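Local atomic coordinates of putative acetyltransferase (Clostridium difficile, PDB entry 3DSB), a protein that probably transfers an acyl group to an acceptor, as a member of the GNAT acetyltransferase family. Residues A68-Y72 / L105-I109. Numbering follows the deposited sequence.
Sequences AQIMY and LFNYI
A68-Y72 is an extended run of strand 65-77 (phi -140°, psi 141° at I70), and L105-I109 is one turn of helix 101-115, closed by the backbone hydrogen bond from I109 N to L105 O (3.1 Å). The two axes approach to 9.3 Å and run roughly the same way, crossing at -35°; I70 and L105 have the nearest CA atoms, 6.6 Å apart. A68, I70 and Y72 direct their CA-to-CB bonds toward the helix, whereas Q69 and M71 (selenomethionine) point away. I70, beta-branched and so at ease in a strand, is the central residue: with chi1 and chi2 both t, it places CD1 3.7 Å from I109 CG1 and 4.3 Å from F106 CD1, while its CG2 lies 4.0 Å from L105 CD2. Helix 101-115 links the neighbouring parallel strands 82-92 and 119-127 in a beta-alpha-beta crossover of the GNAT fold, and here covers strand 65-77. The small A68 leaves room for L105 (chi1 m, chi2 t), so that A68 CB meets L105 CD1 at 3.7 Å. At the other end I109, m at both chi angles, brings CD1 to the ring edge of Y72, 3.7 Å from CE2. F106, set sideways, has a large apolar ring suited to the buried space between I70 and M122 and L124 of strand 119-127. On the opposite sheet face, Q69's buried amide hydrogen-bonds S89 and N24.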
loop_
_atom_site.group_PDB
_atom_site.type_symbol
_atom_site.label_atom_id
_atom_site.label_comp_id
_atom_site.label_asym_id
_atom_site.label_seq_id
_atom_site.Cartn_x
_atom_site.Cartn_y
_atom_site.Cartn_z
ATOM N N ALA A 68 -12.337 11.574 17.063
ATOM C CA ALA A 68 -11.166 11.488 16.168
ATOM C C ALA A 68 -11.077 10.132 15.558
ATOM O O ALA A 68 -11.686 9.179 16.044
ATOM C CB ALA A 68 -9.884 11.796 16.922
ATOM N N GLN A 69 -10.332 10.054 14.451
ATOM C CA GLN A 69 -10.142 8.751 13.757
ATOM C C GLN A 69 -8.756 8.641 13.193
ATOM O O GLN A 69 -8.122 9.656 12.861
ATOM C CB GLN A 69 -11.145 8.569 12.620
ATOM C CG GLN A 69 -10.993 9.572 11.473
ATOM C CD GLN A 69 -10.293 8.939 10.237
ATOM O OE1 GLN A 69 -10.908 8.172 9.480
ATOM N NE2 GLN A 69 -9.034 9.297 10.018
ATOM N N ILE A 70 -8.323 7.390 13.050
ATOM C CA ILE A 70 -7.072 7.114 12.309
ATOM C C ILE A 70 -7.327 5.862 11.474
ATOM O O ILE A 70 -8.025 4.933 11.930
ATOM C CB ILE A 70 -5.865 6.911 13.293
ATOM C CG1 ILE A 70 -4.544 6.803 12.542
ATOM C CG2 ILE A 70 -6.099 5.780 14.281
ATOM C CD1 ILE A 70 -3.275 7.079 13.426
HETATM N N MSE A 71 -6.804 5.841 10.245
HETATM C CA MSE A 71 -7.042 4.744 9.304
HETATM C C MSE A 71 -5.735 4.221 8.762
HETATM O O MSE A 71 -4.826 5.020 8.484
HETATM C CB MSE A 71 -7.909 5.186 8.124
HETATM C CG MSE A 71 -8.444 4.025 7.323
HETATM SE SE MSE A 71 -7.271 3.436 5.855
HETATM C CE MSE A 71 -8.037 4.519 4.424
ATOM N N TYR A 72 -5.604 2.903 8.681
ATOM C CA TYR A 72 -4.446 2.302 7.997
ATOM C C TYR A 72 -4.854 1.178 7.085
ATOM O O TYR A 72 -5.889 0.524 7.297
ATOM C CB TYR A 72 -3.376 1.803 8.965
ATOM C CG TYR A 72 -3.826 0.775 9.961
ATOM C CD1 TYR A 72 -3.930 -0.578 9.624
ATOM C CD2 TYR A 72 -4.153 1.143 11.270
ATOM C CE1 TYR A 72 -4.343 -1.543 10.563
ATOM C CE2 TYR A 72 -4.527 0.213 12.204
ATOM C CZ TYR A 72 -4.637 -1.125 11.864
ATOM O OH TYR A 72 -4.997 -2.044 12.814
ATOM N N LEU A 105 -3.498 8.747 19.153
ATOM C CA LEU A 105 -3.852 7.830 18.049
ATOM C C LEU A 105 -2.612 7.306 17.365
ATOM O O LEU A 105 -2.485 6.116 17.110
ATOM C CB LEU A 105 -4.757 8.542 17.035
ATOM C CG LEU A 105 -6.179 8.804 17.535
ATOM C CD1 LEU A 105 -6.893 9.650 16.522
ATOM C CD2 LEU A 105 -6.897 7.481 17.780
ATOM N N PHE A 106 -1.682 8.201 17.056
ATOM C CA PHE A 106 -0.488 7.778 16.328
ATOM C C PHE A 106 0.325 6.775 17.155
ATOM O O PHE A 106 0.829 5.762 16.641
ATOM C CB PHE A 106 0.326 9.026 16.007
ATOM C CG PHE A 106 0.834 9.045 14.632
ATOM C CD1 PHE A 106 0.113 9.653 13.601
ATOM C CD2 PHE A 106 2.049 8.453 14.355
ATOM C CE1 PHE A 106 0.603 9.634 12.254
ATOM C CE2 PHE A 106 2.551 8.440 13.065
ATOM C CZ PHE A 106 1.825 9.029 12.012
ATOM N N ASN A 107 0.459 7.059 18.449
ATOM C CA ASN A 107 1.205 6.162 19.327
ATOM C C ASN A 107 0.483 4.844 19.557
ATOM O O ASN A 107 1.120 3.794 19.753
ATOM C CB ASN A 107 1.585 6.886 20.621
ATOM C CG ASN A 107 2.744 7.842 20.413
ATOM O OD1 ASN A 107 3.655 7.542 19.651
ATOM N ND2 ASN A 107 2.695 9.010 21.054
ATOM N N TYR A 108 -0.849 4.871 19.518
ATOM C CA TYR A 108 -1.623 3.638 19.581
ATOM C C TYR A 108 -1.281 2.717 18.404
ATOM O O TYR A 108 -1.084 1.521 18.585
ATOM C CB TYR A 108 -3.125 3.975 19.561
ATOM C CG TYR A 108 -4.055 2.817 19.899
ATOM C CD1 TYR A 108 -4.390 2.573 21.230
ATOM C CD2 TYR A 108 -4.617 2.001 18.908
ATOM C CE1 TYR A 108 -5.221 1.556 21.597
ATOM C CE2 TYR A 108 -5.478 0.925 19.292
ATOM C CZ TYR A 108 -5.767 0.736 20.639
ATOM O OH TYR A 108 -6.617 -0.299 21.080
ATOM N N ILE A 109 -1.190 3.269 17.210
ATOM C CA ILE A 109 -0.847 2.462 16.039
ATOM C C ILE A 109 0.623 2.017 16.131
ATOM O O ILE A 109 0.942 0.870 15.800
ATOM C CB ILE A 109 -1.163 3.222 14.733
ATOM C CG1 ILE A 109 -2.646 3.650 14.701
ATOM C CG2 ILE A 109 -0.732 2.393 13.521
ATOM C CD1 ILE A 109 -3.650 2.557 14.905
#